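Local coordinates for amidohydrolase family protein (Acinetobacter baumannii, PDB 4I6K) that probably hydrolyses 2-pyrone-4,6-dicarboxylate, as a member of the amidohydrolase superfamily built on a parallel eight-stranded barrel, at residues 98-103 with 117-122; 110-115 with 147-152; 30-35 with 70-75. All coordinates share one frame; numbering follows the deposited sequence.

Interaction 1 of 3, residues 98-103 with 117-122; sequences GIAVVQ and QGIVGV
Ile119 and Ile99 each push a methyl onto a bare glycine of the other segment. On the face that carries Ala100 and Val122, Ile119 CD1 lies against Gly98 CA at 3.8 Å, where the glycine has no side chain to hold it off. The Ile119 CG1 branch stands anti to its carbonyl carbon, and the second torsion (chi2 -52°) turns CD1 back toward strand 96-100. The return fit is made by Ile99, whose CD1 settles 3.7 Å from Gly121 CA while its CG2 presses on the backbone of Val122, 3.5 Å from Val122 C. Smaller bumps fill in beside these: Ala100 CB meets Ile119 CG2 at 3.8 Å, and Val102 and Val122 cross roughly at right angles through methyls.

The backbones beneath are neighbouring parallel strands, joined by a beta-alpha-beta crossover through helix 108-115. Val120 N gives a nearly straight bond to Gly98 O (2.9 Å, 163° at the hydrogen), and Ala100 N reaches Gly121 O at 3.2 Å. Between the Gly98-Ile119 and Ala100-Val122 pairs the register slips by one residue: a beta bulge, with the extra residue in 119-122. Ile119 continues outward onto helices 83-91 and 108-115, whereas Ile99 faces Gln152 and Glu154 of strand 152-156, on the inner side of the barrel. Across the seam, then, polar grip comes from the peptide groups; side chains meet one another only through apolar groups, though several also rest on backbone carbonyls. With no side chain on Gly98 or Gly121, the isoleucine methyls can come down onto the main chain.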
loop_
_atom_site.group_PDB
_atom_site.type_symbol
_atom_site.label_atom_id
_atom_site.label_comp_id
_atom_site.label_asym_id
_atom_site.label_seq_id
_atom_site.Cartn_x
_atom_site.Cartn_y
_atom_site.Cartn_z
ATOM N N GLY A 98 -3.429 -10.527 -1.065
ATOM C CA GLY A 98 -2.453 -10.049 -0.104
ATOM C C GLY A 98 -1.112 -9.573 -0.657
ATOM O O GLY A 98 -0.713 -9.920 -1.772
ATOM N N ILE A 99 -0.431 -8.754 0.140
ATOM C CA ILE A 99 0.933 -8.321 -0.146
ATOM C C ILE A 99 1.767 -8.809 1.020
ATOM O O ILE A 99 1.515 -8.433 2.157
ATOM C CB ILE A 99 1.044 -6.774 -0.227
ATOM C CG1 ILE A 99 0.180 -6.225 -1.360
ATOM C CG2 ILE A 99 2.512 -6.320 -0.376
ATOM C CD1 ILE A 99 0.596 -6.694 -2.715
ATOM N N ALA A 100 2.750 -9.649 0.739
ATOM C CA ALA A 100 3.555 -10.254 1.790
ATOM C C ALA A 100 4.816 -9.452 2.036
ATOM O O ALA A 100 5.142 -8.524 1.281
ATOM C CB ALA A 100 3.920 -11.715 1.429
ATOM N N VAL A 101 5.512 -9.817 3.109
ATOM C CA VAL A 101 6.850 -9.317 3.382
ATOM C C VAL A 101 7.725 -10.547 3.562
ATOM O O VAL A 101 7.366 -11.470 4.298
ATOM C CB VAL A 101 6.867 -8.432 4.635
ATOM C CG1 VAL A 101 8.293 -7.976 4.985
ATOM C CG2 VAL A 101 5.946 -7.223 4.412
ATOM N N VAL A 102 8.851 -10.570 2.852
ATOM C CA VAL A 102 9.731 -11.731 2.822
ATOM C C VAL A 102 11.171 -11.283 2.774
ATOM O O VAL A 102 11.456 -10.188 2.325
ATOM C CB VAL A 102 9.483 -12.577 1.565
ATOM C CG1 VAL A 102 8.059 -13.107 1.542
ATOM C CG2 VAL A 102 9.755 -11.742 0.333
ATOM N N GLN A 103 12.077 -12.128 3.256
ATOM C CA GLN A 103 13.518 -11.930 3.080
ATOM C C GLN A 103 13.824 -11.887 1.590
ATOM O O GLN A 103 13.281 -12.692 0.840
ATOM C CB GLN A 103 14.274 -13.112 3.689
ATOM C CG GLN A 103 14.043 -13.311 5.172
ATOM C CD GLN A 103 14.674 -12.207 5.993
ATOM O OE1 GLN A 103 15.019 -11.150 5.464
ATOM N NE2 GLN A 103 14.833 -12.444 7.290
ATOM N N GLN A 117 -1.214 -18.874 -2.741
ATOM C CA GLN A 117 -2.102 -18.630 -1.613
ATOM C C GLN A 117 -2.759 -17.249 -1.693
ATOM O O GLN A 117 -3.327 -16.749 -0.710
ATOM C CB GLN A 117 -1.338 -18.784 -0.310
ATOM C CG GLN A 117 -0.658 -20.123 -0.157
ATOM C CD GLN A 117 0.063 -20.244 1.165
ATOM O OE1 GLN A 117 -0.563 -20.222 2.227
ATOM N NE2 GLN A 117 1.390 -20.370 1.113
ATOM N N GLY A 118 -2.669 -16.634 -2.870
ATOM C CA GLY A 118 -3.343 -15.357 -3.119
ATOM C C GLY A 118 -2.514 -14.119 -2.842
ATOM O O GLY A 118 -3.061 -13.022 -2.795
ATOM N N ILE A 119 -1.201 -14.298 -2.653
ATOM C CA ILE A 119 -0.244 -13.189 -2.524
ATOM C C ILE A 119 0.182 -12.714 -3.911
ATOM O O ILE A 119 0.552 -13.534 -4.747
ATOM C CB ILE A 119 1.021 -13.616 -1.759
ATOM C CG1 ILE A 119 0.671 -14.090 -0.342
ATOM C CG2 ILE A 119 2.052 -12.482 -1.767
ATOM C CD1 ILE A 119 -0.191 -13.104 0.453
ATOM N N VAL A 120 0.131 -11.402 -4.150
ATOM C CA VAL A 120 0.282 -10.842 -5.502
ATOM C C VAL A 120 1.365 -9.765 -5.599
ATOM O O VAL A 120 1.489 -9.084 -6.618
ATOM C CB VAL A 120 -1.049 -10.250 -6.034
ATOM C CG1 VAL A 120 -2.089 -11.346 -6.222
ATOM C CG2 VAL A 120 -1.580 -9.165 -5.089
ATOM N N GLY A 121 2.142 -9.611 -4.536
ATOM C CA GLY A 121 3.219 -8.627 -4.509
ATOM C C GLY A 121 3.944 -8.708 -3.181
ATOM O O GLY A 121 3.572 -9.490 -2.311
ATOM N N VAL A 122 4.984 -7.902 -3.025
ATOM C CA VAL A 122 5.720 -7.836 -1.778
ATOM C C VAL A 122 5.889 -6.361 -1.430
ATOM O O VAL A 122 5.796 -5.506 -2.309
ATOM C CB VAL A 122 7.111 -8.484 -1.909
ATOM C CG1 VAL A 122 6.980 -9.984 -2.065
ATOM C CG2 VAL A 122 7.856 -7.891 -3.096
#

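Interaction 2 of 3, residues 110-115 with 147-152; sequences ELVNLK and ESLNWQ
Lys115 NZ is held by two acceptors: it donates to Leu149 O at 2.7 Å, approaching in the carbonyl plane with a C=O...N angle of 159°, and to water 1 at 2.9 Å. The same water accepts a weak bond from Trp151 NE1, lying in the plane of the indole; a water bridge, weak on the indole side, thus also links ammonium and ring. To get there the lysine runs extended from its backbone, with CG anti to N (chi1 179°), and bends only at its last torsion. On the way its CB and CG pass the NE1-CZ2 side of the indole obliquely, running opposite to the tryptophan side chain, and CD rubs Leu149 CD2 at 3.8 Å.

Leu149 O lies at the turn where the chain leaves helix 137-148; Asn150, with positive phi (68°), makes a Schellman motif there, and the lysine charge probably complements the negative end of the helix dipole. The contact joins that turn to helix 108-115, in the outer helical layer of the barrel, just before the chain enters strand 152-156.

Around the indole the side-chain packing is apolar. Leu111 CB touches Leu149 CD1 at 3.7 Å, and that same methyl sits over the centre of the Trp151 ring, covering one face. Leu114 CB comes to the ring edge instead, 3.9 Å from Trp151 CH2, with Lys115 N also at the edge, 3.6 Å from Trp151 CZ2. Inward, Trp151 continues onto Ile119 and Val122, which makes it a wedge between helix 108-115 and strand 119-125.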
loop_
_atom_site.group_PDB
_atom_site.type_symbol
_atom_site.label_atom_id
_atom_site.label_comp_id
_atom_site.label_asym_id
_atom_site.label_seq_id
_atom_site.Cartn_x
_atom_site.Cartn_y
_atom_site.Cartn_z
ATOM N N GLU A 110 9.558 -20.896 -2.785
ATOM C CA GLU A 110 8.784 -20.390 -1.655
ATOM C C GLU A 110 7.815 -19.309 -2.140
ATOM O O GLU A 110 6.608 -19.381 -1.896
ATOM C CB GLU A 110 9.731 -19.837 -0.596
ATOM C CG GLU A 110 9.175 -19.840 0.823
ATOM C CD GLU A 110 8.878 -21.242 1.347
ATOM O OE1 GLU A 110 7.865 -21.835 0.914
ATOM O OE2 GLU A 110 9.646 -21.743 2.204
ATOM N N LEU A 111 8.355 -18.326 -2.859
ATOM C CA LEU A 111 7.546 -17.279 -3.492
ATOM C C LEU A 111 6.423 -17.846 -4.343
ATOM O O LEU A 111 5.284 -17.378 -4.286
ATOM C CB LEU A 111 8.421 -16.399 -4.378
ATOM C CG LEU A 111 9.709 -15.854 -3.773
ATOM C CD1 LEU A 111 10.458 -15.074 -4.833
ATOM C CD2 LEU A 111 9.402 -14.978 -2.581
ATOM N N VAL A 112 6.745 -18.842 -5.161
ATOM C CA VAL A 112 5.712 -19.509 -5.947
ATOM C C VAL A 112 4.604 -20.007 -5.020
ATOM O O VAL A 112 3.423 -19.956 -5.363
ATOM C CB VAL A 112 6.279 -20.700 -6.740
ATOM C CG1 VAL A 112 5.158 -21.456 -7.435
ATOM C CG2 VAL A 112 7.327 -20.216 -7.734
ATOM N N ASN A 113 4.995 -20.478 -3.839
ATOM C CA ASN A 113 4.023 -21.005 -2.885
ATOM C C ASN A 113 3.109 -19.926 -2.313
ATOM O O ASN A 113 1.889 -20.117 -2.218
ATOM C CB ASN A 113 4.714 -21.800 -1.779
ATOM C CG ASN A 113 4.856 -23.279 -2.131
ATOM O OD1 ASN A 113 5.437 -23.638 -3.156
ATOM N ND2 ASN A 113 4.322 -24.140 -1.279
ATOM N N LEU A 114 3.694 -18.788 -1.944
ATOM C CA LEU A 114 2.892 -17.649 -1.521
ATOM C C LEU A 114 1.955 -17.230 -2.636
ATOM O O LEU A 114 0.785 -16.928 -2.387
ATOM C CB LEU A 114 3.777 -16.479 -1.084
ATOM C CG LEU A 114 4.616 -16.842 0.144
ATOM C CD1 LEU A 114 5.789 -15.900 0.289
ATOM C CD2 LEU A 114 3.757 -16.882 1.424
ATOM N N LYS A 115 2.458 -17.221 -3.871
ATOM C CA LYS A 115 1.618 -16.849 -5.003
ATOM C C LYS A 115 0.386 -17.747 -5.025
ATOM O O LYS A 115 -0.728 -17.283 -5.245
ATOM C CB LYS A 115 2.377 -16.960 -6.331
ATOM C CG LYS A 115 1.533 -16.611 -7.581
ATOM C CD LYS A 115 2.425 -16.490 -8.833
ATOM C CE LYS A 115 1.643 -16.142 -10.094
ATOM N NZ LYS A 115 1.302 -14.699 -10.164
ATOM N N GLU A 147 9.487 -10.154 -10.753
ATOM C CA GLU A 147 9.104 -9.802 -12.119
ATOM C C GLU A 147 8.486 -11.007 -12.857
ATOM O O GLU A 147 7.419 -10.901 -13.462
ATOM C CB GLU A 147 10.335 -9.313 -12.853
ATOM C CG GLU A 147 10.099 -8.749 -14.227
ATOM C CD GLU A 147 11.406 -8.313 -14.852
ATOM O OE1 GLU A 147 12.426 -8.998 -14.633
ATOM O OE2 GLU A 147 11.424 -7.283 -15.547
ATOM N N SER A 148 9.162 -12.151 -12.782
ATOM C CA SER A 148 8.699 -13.384 -13.409
ATOM C C SER A 148 7.329 -13.798 -12.926
ATOM O O SER A 148 6.567 -14.405 -13.670
ATOM C CB SER A 148 9.677 -14.510 -13.105
ATOM O OG SER A 148 11.000 -14.016 -13.210
ATOM N N LEU A 149 7.024 -13.478 -11.675
ATOM C CA LEU A 149 5.775 -13.912 -11.065
ATOM C C LEU A 149 4.619 -12.948 -11.315
ATOM O O LEU A 149 3.490 -13.202 -10.884
ATOM C CB LEU A 149 5.962 -14.119 -9.567
ATOM C CG LEU A 149 6.822 -15.327 -9.191
ATOM C CD1 LEU A 149 7.167 -15.294 -7.701
ATOM C CD2 LEU A 149 6.105 -16.625 -9.562
ATOM N N ASN A 150 4.892 -11.850 -12.010
ATOM C CA ASN A 150 3.841 -10.888 -12.326
ATOM C C ASN A 150 3.360 -10.210 -11.069
ATOM O O ASN A 150 2.294 -9.606 -11.043
ATOM C CB ASN A 150 2.659 -11.577 -12.986
ATOM C CG ASN A 150 2.583 -11.304 -14.459
ATOM O OD1 ASN A 150 3.607 -11.097 -15.121
ATOM N ND2 ASN A 150 1.362 -11.294 -14.992
ATOM N N TRP A 151 4.157 -10.333 -10.016
ATOM C CA TRP A 151 3.869 -9.693 -8.758
ATOM C C TRP A 151 4.159 -8.219 -8.864
ATOM O O TRP A 151 4.961 -7.800 -9.688
ATOM C CB TRP A 151 4.774 -10.292 -7.696
ATOM C CG TRP A 151 4.161 -11.438 -7.033
ATOM C CD1 TRP A 151 2.997 -12.057 -7.383
ATOM C CD2 TRP A 151 4.674 -12.143 -5.901
ATOM N NE1 TRP A 151 2.747 -13.100 -6.526
ATOM C CE2 TRP A 151 3.764 -13.177 -5.608
ATOM C CE3 TRP A 151 5.814 -11.994 -5.100
ATOM C CZ2 TRP A 151 3.955 -14.064 -4.541
ATOM C CZ3 TRP A 151 6.004 -12.871 -4.037
ATOM C CH2 TRP A 151 5.083 -13.898 -3.773
ATOM N N GLN A 152 3.518 -7.429 -8.014
ATOM C CA GLN A 152 3.857 -6.019 -7.902
ATOM C C GLN A 152 4.895 -5.813 -6.771
ATOM O O GLN A 152 5.083 -6.685 -5.898
ATOM C CB GLN A 152 2.594 -5.226 -7.594
ATOM C CG GLN A 152 2.037 -5.521 -6.196
ATOM C CD GLN A 152 0.845 -4.655 -5.870
ATOM O OE1 GLN A 152 -0.215 -4.805 -6.468
ATOM N NE2 GLN A 152 1.017 -3.724 -4.933
HETATM O O HOH W 1 0.090 -13.332 -7.967
#

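Interaction 3 of 3, residues 30-35 with 70-75; sequences THAHVF and GVLVQP
His33 and Val73 share the polar centre of this contact. Among the hydrogen bonds the shortest is His33 ND1 to Val73 O, 2.7 Å, with the donor 48° out of the carbonyl plane and so not aimed at a lone pair. Water 2 gives a second bond to Val73 O at 2.9 Å and accepts one from Val34 N at 3.0 Å, so a single carbonyl holds both the imidazole and the loop beyond it. Along the backbone the strands pair in parallel: Ala32 N binds Val71 O at 3.2 Å, and Val73 N binds Ala32 O at 3.0 Å.

The ring contacts come from Val73, whose CG2 meets chiefly His31 and whose CG1 chiefly His33. Its chi1 of 169° sets CG2 anti to the carbonyl carbon, and from there CG2 lies over one face of the His31 ring, offset toward its rim, a CH-pi contact 4.1 Å from the centroid. Val73 CG1 meets His33 CE1 at 3.6 Å, the two side chains lying side by side.

Apolar packing fills the opposite side of the sheet, near helix 83-91, where Val34 and Leu72 cross at about a right angle, CG2 of Val34 3.9 Å from CD1 of Leu72.

His31 and His33 form the HxH signature that amidohydrolases carry at the end of the first barrel strand. Here His31 NE2 binds citrate, probably from the crystallisation liquor, and His33 NE2 does so weakly. Strand 69-73 acts as a second shell: the ND1 bond probably sets the rotation of the His33 ring, while Val73 packs on His31, which Lys210 also holds through ND1.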
loop_
_atom_site.group_PDB
_atom_site.type_symbol
_atom_site.label_atom_id
_atom_site.label_comp_id
_atom_site.label_asym_id
_atom_site.label_seq_id
_atom_site.Cartn_x
_atom_site.Cartn_y
_atom_site.Cartn_z
ATOM N N THR A 30 -7.865 -1.251 -1.175
ATOM C CA THR A 30 -6.576 -1.880 -1.481
ATOM C C THR A 30 -5.524 -1.803 -0.376
ATOM O O THR A 30 -4.352 -2.087 -0.621
ATOM C CB THR A 30 -5.968 -1.331 -2.791
ATOM O OG1 THR A 30 -5.513 0.015 -2.597
ATOM C CG2 THR A 30 -7.003 -1.361 -3.910
ATOM N N HIS A 31 -5.928 -1.436 0.834
ATOM C CA HIS A 31 -4.957 -1.309 1.903
ATOM C C HIS A 31 -5.569 -1.394 3.295
ATOM O O HIS A 31 -6.038 -0.397 3.849
ATOM C CB HIS A 31 -4.183 -0.002 1.753
ATOM C CG HIS A 31 -2.811 -0.044 2.348
ATOM N ND1 HIS A 31 -1.686 -0.311 1.596
ATOM C CD2 HIS A 31 -2.381 0.138 3.621
ATOM C CE1 HIS A 31 -0.620 -0.284 2.381
ATOM N NE2 HIS A 31 -1.015 -0.017 3.613
ATOM N N ALA A 32 -5.561 -2.597 3.858
ATOM C CA ALA A 32 -5.915 -2.784 5.255
ATOM C C ALA A 32 -5.004 -3.851 5.840
ATOM O O ALA A 32 -4.267 -4.531 5.101
ATOM C CB ALA A 32 -7.380 -3.182 5.388
ATOM N N HIS A 33 -5.048 -4.000 7.162
ATOM C CA HIS A 33 -4.229 -5.001 7.834
ATOM C C HIS A 33 -5.090 -5.773 8.816
ATOM O O HIS A 33 -5.943 -5.194 9.466
ATOM C CB HIS A 33 -3.082 -4.343 8.600
ATOM C CG HIS A 33 -2.271 -3.375 7.795
ATOM N ND1 HIS A 33 -1.238 -3.769 6.972
ATOM C CD2 HIS A 33 -2.305 -2.020 7.727
ATOM C CE1 HIS A 33 -0.679 -2.704 6.422
ATOM N NE2 HIS A 33 -1.312 -1.630 6.859
ATOM N N VAL A 34 -4.902 -7.085 8.900
ATOM C CA VAL A 34 -5.487 -7.838 10.002
ATOM C C VAL A 34 -4.356 -8.297 10.884
ATOM O O VAL A 34 -3.234 -8.488 10.415
ATOM C CB VAL A 34 -6.265 -9.090 9.555
ATOM C CG1 VAL A 34 -7.537 -8.696 8.827
ATOM C CG2 VAL A 34 -5.389 -9.983 8.696
ATOM N N PHE A 35 -4.652 -8.458 12.168
ATOM C CA PHE A 35 -3.693 -8.997 13.132
ATOM C C PHE A 35 -4.395 -9.196 14.479
ATOM O O PHE A 35 -5.507 -8.687 14.704
ATOM C CB PHE A 35 -2.476 -8.074 13.290
ATOM C CG PHE A 35 -2.839 -6.685 13.705
ATOM C CD1 PHE A 35 -3.166 -6.407 15.025
ATOM C CD2 PHE A 35 -2.894 -5.655 12.771
ATOM C CE1 PHE A 35 -3.525 -5.125 15.421
ATOM C CE2 PHE A 35 -3.250 -4.358 13.158
ATOM C CZ PHE A 35 -3.566 -4.096 14.482
ATOM N N GLY A 70 -10.926 -6.454 -1.131
ATOM C CA GLY A 70 -9.985 -5.751 -0.291
ATOM C C GLY A 70 -8.619 -6.363 -0.449
ATOM O O GLY A 70 -8.483 -7.524 -0.839
ATOM N N VAL A 71 -7.594 -5.587 -0.147
ATOM C CA VAL A 71 -6.261 -6.121 -0.220
ATOM C C VAL A 71 -5.577 -6.021 1.114
ATOM O O VAL A 71 -5.340 -4.921 1.623
ATOM C CB VAL A 71 -5.434 -5.418 -1.291
ATOM C CG1 VAL A 71 -4.012 -5.984 -1.318
ATOM C CG2 VAL A 71 -6.103 -5.588 -2.647
ATOM N N LEU A 72 -5.259 -7.181 1.675
ATOM C CA LEU A 72 -4.522 -7.260 2.927
ATOM C C LEU A 72 -3.026 -7.070 2.703
ATOM O O LEU A 72 -2.443 -7.641 1.779
ATOM C CB LEU A 72 -4.791 -8.595 3.605
ATOM C CG LEU A 72 -6.220 -8.677 4.120
ATOM C CD1 LEU A 72 -6.436 -9.948 4.909
ATOM C CD2 LEU A 72 -6.490 -7.441 4.959
ATOM N N VAL A 73 -2.412 -6.262 3.558
ATOM C CA VAL A 73 -0.991 -5.973 3.453
ATOM C C VAL A 73 -0.304 -6.404 4.746
ATOM O O VAL A 73 -0.836 -6.185 5.835
ATOM C CB VAL A 73 -0.765 -4.473 3.203
ATOM C CG1 VAL A 73 0.692 -4.114 3.357
ATOM C CG2 VAL A 73 -1.268 -4.092 1.831
ATOM N N GLN A 74 0.859 -7.039 4.627
ATOM C CA GLN A 74 1.601 -7.509 5.802
ATOM C C GLN A 74 2.133 -6.330 6.611
ATOM O O GLN A 74 2.813 -5.466 6.065
ATOM C CB GLN A 74 2.775 -8.401 5.367
ATOM C CG GLN A 74 3.815 -8.687 6.470
ATOM C CD GLN A 74 3.364 -9.794 7.397
ATOM O OE1 GLN A 74 2.188 -10.126 7.432
ATOM N NE2 GLN A 74 4.294 -10.382 8.137
ATOM N N PRO A 75 1.842 -6.303 7.925
ATOM C CA PRO A 75 2.237 -5.198 8.789
ATOM C C PRO A 75 3.700 -5.256 9.199
ATOM O O PRO A 75 4.253 -6.332 9.379
ATOM C CB PRO A 75 1.346 -5.373 10.024
ATOM C CG PRO A 75 0.376 -6.469 9.689
ATOM C CD PRO A 75 1.007 -7.285 8.631
HETATM O O HOH W 2 -2.760 -7.948 7.020
#

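All three contacts belong to one parallel barrel whose strands follow chain order. Interaction 3 comes first and closes before interaction 1 opens; interactions 1 and 2 then interleave, helix 108-115 lying between the two strands that interaction 1 pairs. Strands 69-73 and 96-100 are neighbours: Ile99 N lies 2.8 Å from Leu72 O, probably a hydrogen bond, and the centres of interactions 1 and 3 are about 11 Å apart. Interaction 2 lies about 8 Å from interaction 1, centre to centre, meeting it where Gln152 extends the sheet beside Val120 and Val122. The centres of interactions 2 and 3 are about 18 Å apart and the two do not touch: interactions 3 and 1 are both in the strand wall, 3 at the citrate site, and interaction 2 lies in the outer helical layer.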